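Local coordinates for catalase (Bacillus pumilus, PDB 4QOL) that breaks down hydrogen peroxide to water and oxygen at a haem and also shows peroxidase-like reactivity towards phenolic substrates that reach this haem, at the interface of chains A and B and the interface of chains A and C. Sequence-based numbering; all coordinates share one arbitrary frame. Chains: chain A/B/C, Catalase.

Contact 1: the interface of chains A and B. Residues chain A 271, 277, 407, 416-417; chain B 28-29.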
# COMPACT_ATOMS: atom_id res chain seq x y z
N TYR A 271 -45.51 1.62 10.08
CA TYR A 271 -45.05 0.48 9.26
C TYR A 271 -46.22 -0.38 8.90
O TYR A 271 -46.43 -0.78 7.73
CB TYR A 271 -44.04 -0.42 10.01
CG TYR A 271 -43.75 -1.74 9.25
CD1 TYR A 271 -42.76 -1.81 8.26
CD2 TYR A 271 -44.51 -2.89 9.47
CE1 TYR A 271 -42.51 -2.98 7.56
CE2 TYR A 271 -44.30 -4.06 8.75
CZ TYR A 271 -43.28 -4.12 7.81
OH TYR A 271 -43.02 -5.29 7.07
N ASP A 277 -42.87 -1.44 2.72
CA ASP A 277 -41.95 -1.27 3.87
C ASP A 277 -41.34 0.14 3.83
O ASP A 277 -40.69 0.51 2.86
CB ASP A 277 -40.85 -2.34 3.82
CG ASP A 277 -39.90 -2.30 4.97
OD1 ASP A 277 -39.69 -1.24 5.61
OD2 ASP A 277 -39.35 -3.36 5.24
N HIS A 407 -38.04 -7.15 15.50
CA HIS A 407 -39.28 -7.83 15.26
C HIS A 407 -39.02 -9.30 14.92
O HIS A 407 -39.89 -10.15 15.13
CB HIS A 407 -40.09 -7.06 14.20
CG HIS A 407 -40.40 -5.66 14.63
ND1 HIS A 407 -41.28 -5.38 15.65
CD2 HIS A 407 -39.87 -4.47 14.25
CE1 HIS A 407 -41.31 -4.07 15.86
NE2 HIS A 407 -40.48 -3.50 15.01
N ILE A 416 -37.49 -8.78 2.45
CA ILE A 416 -38.51 -8.10 3.18
C ILE A 416 -39.92 -8.49 2.70
O ILE A 416 -40.16 -8.90 1.54
CB ILE A 416 -38.42 -6.55 3.06
CG1 ILE A 416 -38.42 -6.13 1.56
CG2 ILE A 416 -37.20 -6.02 3.79
CD1 ILE A 416 -38.82 -4.71 1.36
N GLU A 417 -40.86 -8.35 3.63
CA GLU A 417 -42.27 -8.45 3.27
C GLU A 417 -42.71 -7.21 2.54
O GLU A 417 -42.04 -6.19 2.57
CB GLU A 417 -43.12 -8.63 4.54
CG GLU A 417 -42.77 -9.94 5.25
CD GLU A 417 -43.31 -11.22 4.60
OE1 GLU A 417 -43.22 -12.26 5.29
OE2 GLU A 417 -43.79 -11.20 3.41
N HIS B 28 -36.78 -10.96 8.68
CA HIS B 28 -36.80 -10.49 7.31
C HIS B 28 -36.71 -8.97 7.14
O HIS B 28 -36.35 -8.52 6.04
CB HIS B 28 -38.01 -11.01 6.53
CG HIS B 28 -39.31 -10.65 7.15
ND1 HIS B 28 -40.12 -11.57 7.78
CD2 HIS B 28 -39.91 -9.45 7.31
CE1 HIS B 28 -41.17 -10.95 8.30
NE2 HIS B 28 -41.07 -9.66 8.02
N ARG B 29 -36.97 -8.18 8.18
CA ARG B 29 -36.85 -6.75 8.03
C ARG B 29 -35.98 -6.05 9.02
O ARG B 29 -36.12 -4.82 9.26
CB ARG B 29 -38.22 -6.09 7.96
CG ARG B 29 -39.09 -6.23 9.20
CD ARG B 29 -40.40 -5.48 8.96
NE ARG B 29 -41.25 -5.28 10.14
CZ ARG B 29 -41.09 -4.28 11.01
NH1 ARG B 29 -40.06 -3.44 10.87
NH2 ARG B 29 -41.93 -4.13 12.03
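B:Arg29 slides its side chain between two aromatic rings of chain A, A:Tyr271 on one face of the guanidinium and A:His407 on the other. The phenol ring is stacked almost parallel, its plane 19° from that of the guanidinium, and NE of B:Arg29 stands 3.6 Å from the centroid of the A:Tyr271 ring in a cation-pi contact. CD lies nearer the hydroxyl end of the same ring, 3.4 Å from CZ of A:Tyr271. On the far side the imidazole of A:His407 is tilted by 31°, and NH2 of B:Arg29 comes over its face, 3.3 Å from the ring centroid, in a second cation-pi contact. The arginine chain runs straight from CG to NE, which carries the guanidinium into the slot between the rings. Held on both faces, it should have little freedom to flip or swing. Further out, CG2 of A:Ile416 rests against the backbone oxygen of B:His28. At the polar rim the carboxylate of A:Asp277 flanks the tyrosine edge and, 5.6 Å from OD2 to NE of B:Arg29, may add some electrostatic attraction. With CG of A:Glu417 beside its own backbone N (chi1 -63°), the CG methylene sits over the face of the B:His28 ring, 3.3 Å from NE2.

Contact 2: the interface of chains A and B. Residues chain A 19, 22, 24, 36, 38; chain B 141, 413.
This is a charged side-chain contact between two subunits of the catalase tetramer, in which an N-terminal stretch of chain A receives an arginine of chain B and so helps to tie the two subunits together. B:Arg413 reaches in with its chain extended from CG to NE, and its guanidinium meets two acceptors at its edge. NH1 forms a salt bridge to the carboxylate of A:Asp36, 2.6 Å from OD1. That oxygen is approached from above the carboxylate plane, the two flat groups standing 81° apart, so this is no flat two-pronged pairing. NH2 gives a straighter bond, 163° at the hydrogen, to the backbone oxygen of A:Asn22 at 3.0 Å, in the carbonyl plane and on a lone pair. CB of A:Arg24 covers the centre of one guanidinium face.

A second shell fixes the acceptors. The backbone N of A:Arg24 holds OD2 of A:Asp36 at 2.9 Å, which helps to fix the carboxylate whose OD1 meets the arginine. A:Asp19 takes the backbone N of A:Asn22 on OD1 and its ND2 on OD2, the latter 3.0 Å away and on the syn lone pair, which probably steadies the loop that presents the A:Asn22 carbonyl. Beside this polar network, CD1 of B:Leu141 packs on CD2 of A:His38 at 3.8 Å. Together these contacts probably help to keep the N-terminal arm of one subunit docked against its neighbour.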
# COMPACT_ATOMS: atom_id res chain seq x y z
N ASP A 19 20.22 23.94 -9.20
CA ASP A 19 19.83 23.87 -10.62
C ASP A 19 18.60 22.96 -10.76
O ASP A 19 18.69 21.76 -10.54
CB ASP A 19 21.01 23.27 -11.38
CG ASP A 19 20.85 23.31 -12.93
OD1 ASP A 19 19.76 23.45 -13.48
OD2 ASP A 19 21.90 23.22 -13.60
N ASN A 22 18.89 21.09 -15.14
CA ASN A 22 19.77 20.07 -15.73
C ASN A 22 20.01 18.95 -14.74
O ASN A 22 20.38 19.21 -13.57
CB ASN A 22 21.13 20.67 -16.15
CG ASN A 22 20.96 21.87 -17.06
OD1 ASN A 22 20.45 21.72 -18.19
ND2 ASN A 22 21.22 23.06 -16.53
N ARG A 24 22.38 15.77 -13.56
CA ARG A 24 23.82 15.66 -13.43
C ARG A 24 24.39 14.56 -14.31
O ARG A 24 23.96 13.40 -14.25
CB ARG A 24 24.10 15.40 -11.93
CG ARG A 24 25.49 15.59 -11.52
CD ARG A 24 25.61 15.35 -10.02
NE ARG A 24 26.84 15.97 -9.54
CZ ARG A 24 27.42 15.65 -8.40
NH1 ARG A 24 26.93 14.64 -7.66
NH2 ARG A 24 28.50 16.30 -8.05
N ASP A 36 22.28 12.13 -7.97
CA ASP A 36 21.52 13.34 -8.28
C ASP A 36 20.28 13.25 -7.42
O ASP A 36 19.21 12.81 -7.89
CB ASP A 36 21.15 13.38 -9.77
CG ASP A 36 20.51 14.72 -10.18
OD1 ASP A 36 20.09 15.48 -9.29
OD2 ASP A 36 20.54 15.02 -11.40
N HIS A 38 18.31 15.43 -6.07
CA HIS A 38 17.18 16.24 -6.49
C HIS A 38 16.37 15.59 -7.62
O HIS A 38 15.14 15.55 -7.56
CB HIS A 38 17.64 17.65 -6.92
CG HIS A 38 16.54 18.54 -7.44
ND1 HIS A 38 15.31 18.68 -6.82
CD2 HIS A 38 16.50 19.40 -8.48
CE1 HIS A 38 14.57 19.56 -7.47
NE2 HIS A 38 15.24 19.97 -8.51
N LEU B 141 14.65 16.12 -15.71
CA LEU B 141 14.45 16.92 -14.47
C LEU B 141 13.24 17.82 -14.67
O LEU B 141 12.61 18.18 -13.73
CB LEU B 141 15.68 17.75 -14.13
CG LEU B 141 15.70 18.51 -12.82
CD1 LEU B 141 15.46 17.59 -11.64
CD2 LEU B 141 17.03 19.21 -12.69
N ARG B 413 26.09 19.77 -14.17
CA ARG B 413 24.76 20.11 -14.59
C ARG B 413 24.79 21.27 -15.56
O ARG B 413 25.01 22.41 -15.18
CB ARG B 413 23.94 20.51 -13.37
CG ARG B 413 23.72 19.41 -12.37
CD ARG B 413 22.87 19.96 -11.26
NE ARG B 413 22.78 19.01 -10.19
CZ ARG B 413 21.84 18.10 -10.04
NH1 ARG B 413 21.96 17.32 -8.96
NH2 ARG B 413 20.80 17.94 -10.92

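Contact 3: the interface of chains A and C. Residues chain A 402-405; chain C 410-412.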
# COMPACT_ATOMS: atom_id res chain seq x y z
N SER A 402 -29.75 4.69 21.02
CA SER A 402 -31.01 4.03 21.35
C SER A 402 -30.90 2.52 21.26
O SER A 402 -29.89 2.02 20.74
CB SER A 402 -32.17 4.53 20.46
OG SER A 402 -32.19 3.92 19.13
N GLU A 403 -31.96 1.84 21.69
CA GLU A 403 -32.07 0.38 21.66
C GLU A 403 -33.24 -0.10 20.77
O GLU A 403 -34.29 -0.50 21.29
CB GLU A 403 -32.19 -0.15 23.09
CG GLU A 403 -30.95 0.06 23.94
CD GLU A 403 -31.11 -0.50 25.34
OE1 GLU A 403 -32.26 -0.65 25.79
OE2 GLU A 403 -30.10 -0.75 26.02
N PRO A 404 -33.05 -0.12 19.44
CA PRO A 404 -34.20 -0.44 18.55
C PRO A 404 -34.82 -1.84 18.80
O PRO A 404 -34.11 -2.81 19.09
CB PRO A 404 -33.59 -0.37 17.13
CG PRO A 404 -32.54 0.65 17.26
CD PRO A 404 -31.91 0.35 18.61
N VAL A 405 -36.16 -1.89 18.76
CA VAL A 405 -36.87 -3.12 18.91
C VAL A 405 -36.66 -3.99 17.69
O VAL A 405 -36.69 -3.51 16.53
CB VAL A 405 -38.37 -2.85 19.13
CG1 VAL A 405 -39.15 -4.15 19.05
CG2 VAL A 405 -38.56 -2.23 20.53
N ARG C 410 -34.16 -6.40 21.56
CA ARG C 410 -33.62 -5.07 21.31
C ARG C 410 -32.15 -5.16 20.94
O ARG C 410 -31.44 -6.10 21.32
CB ARG C 410 -33.75 -4.18 22.54
CG ARG C 410 -35.15 -3.69 22.83
CD ARG C 410 -35.02 -2.85 24.08
NE ARG C 410 -34.11 -3.42 25.10
CZ ARG C 410 -34.44 -4.39 25.98
NH1 ARG C 410 -33.54 -4.84 26.84
NH2 ARG C 410 -35.68 -4.91 26.01
N MET C 411 -31.68 -4.15 20.22
CA MET C 411 -30.25 -3.95 20.00
C MET C 411 -29.68 -3.32 21.25
O MET C 411 -30.05 -2.15 21.60
CB MET C 411 -29.95 -3.07 18.78
CG MET C 411 -30.72 -3.39 17.53
SD MET C 411 -30.38 -2.20 16.19
CE MET C 411 -28.76 -2.71 15.66
N VAL C 412 -28.78 -4.04 21.93
CA VAL C 412 -28.25 -3.56 23.21
C VAL C 412 -26.74 -3.65 23.25
O VAL C 412 -26.13 -4.43 22.51
CB VAL C 412 -28.84 -4.33 24.40
CG1 VAL C 412 -30.38 -4.28 24.33
CG2 VAL C 412 -28.32 -5.76 24.42
O HOH W 1 -28.05 -0.46 21.16
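A:Pro404 and C:Met411 meet through both backbone and side chain. The backbone N of C:Met411 donates to the carbonyl oxygen of A:Pro404 at 3.0 Å. Alongside, the thioether sulfur of C:Met411 rests on the pyrrolidine ring, SD being 3.7 Å from CG of A:Pro404. With CG of the methionine beside its own backbone N (chi1 -46°), the chain starts out towards the proline; its bend at chi3 then turns the methyl carbon away beyond the sulfur. The side chain of A:Glu403 runs over the next stretch of chain C, its CB and CG each 3.3 Å from the carbonyl oxygen of C:Met411. Beyond CG it is extended, which brings the carboxylate to C:Val412, where OE2 lies 3.9 Å from CG1.

On the other side, OE1 of A:Glu403 faces NE of C:Arg410 at 3.4 Å, a long salt bridge whose hydrogen bond is weak; the arginine is poorly ordered, so this link probably contributes little.

Further out, water 1 joins the backbone oxygens of A:Ser402 and C:Met411, its oxygen 2.7 Å from O of C:Met411. It satisfies the C:Met411 carbonyl while the amide of the same residue is held by A:Pro404. An antiparallel bridge pairs A:Val405 with C:Arg410, just ahead of strand 411-412 of chain C, so the irregular segment 402-405 of chain A lies along the approach to that short strand.

Contacts 1 and 3 are neighbours, their C-alpha centres about 16 Å apart, whereas contact 2 lies about 68 Å from contact 1 and about 65 Å from contact 3. The same two stretches of sequence recur: residues 402-417 serve all three contacts, and the N-terminal region serves contacts 1 and 2. In chain A, A:His407 of contact 1 follows closely on the segment 402-405 of contact 3, so one stretch faces chain B and chain C within a short distance. Since each interface is two-fold symmetric, every contact has a twin, and the set binds distant parts of the tetramer together.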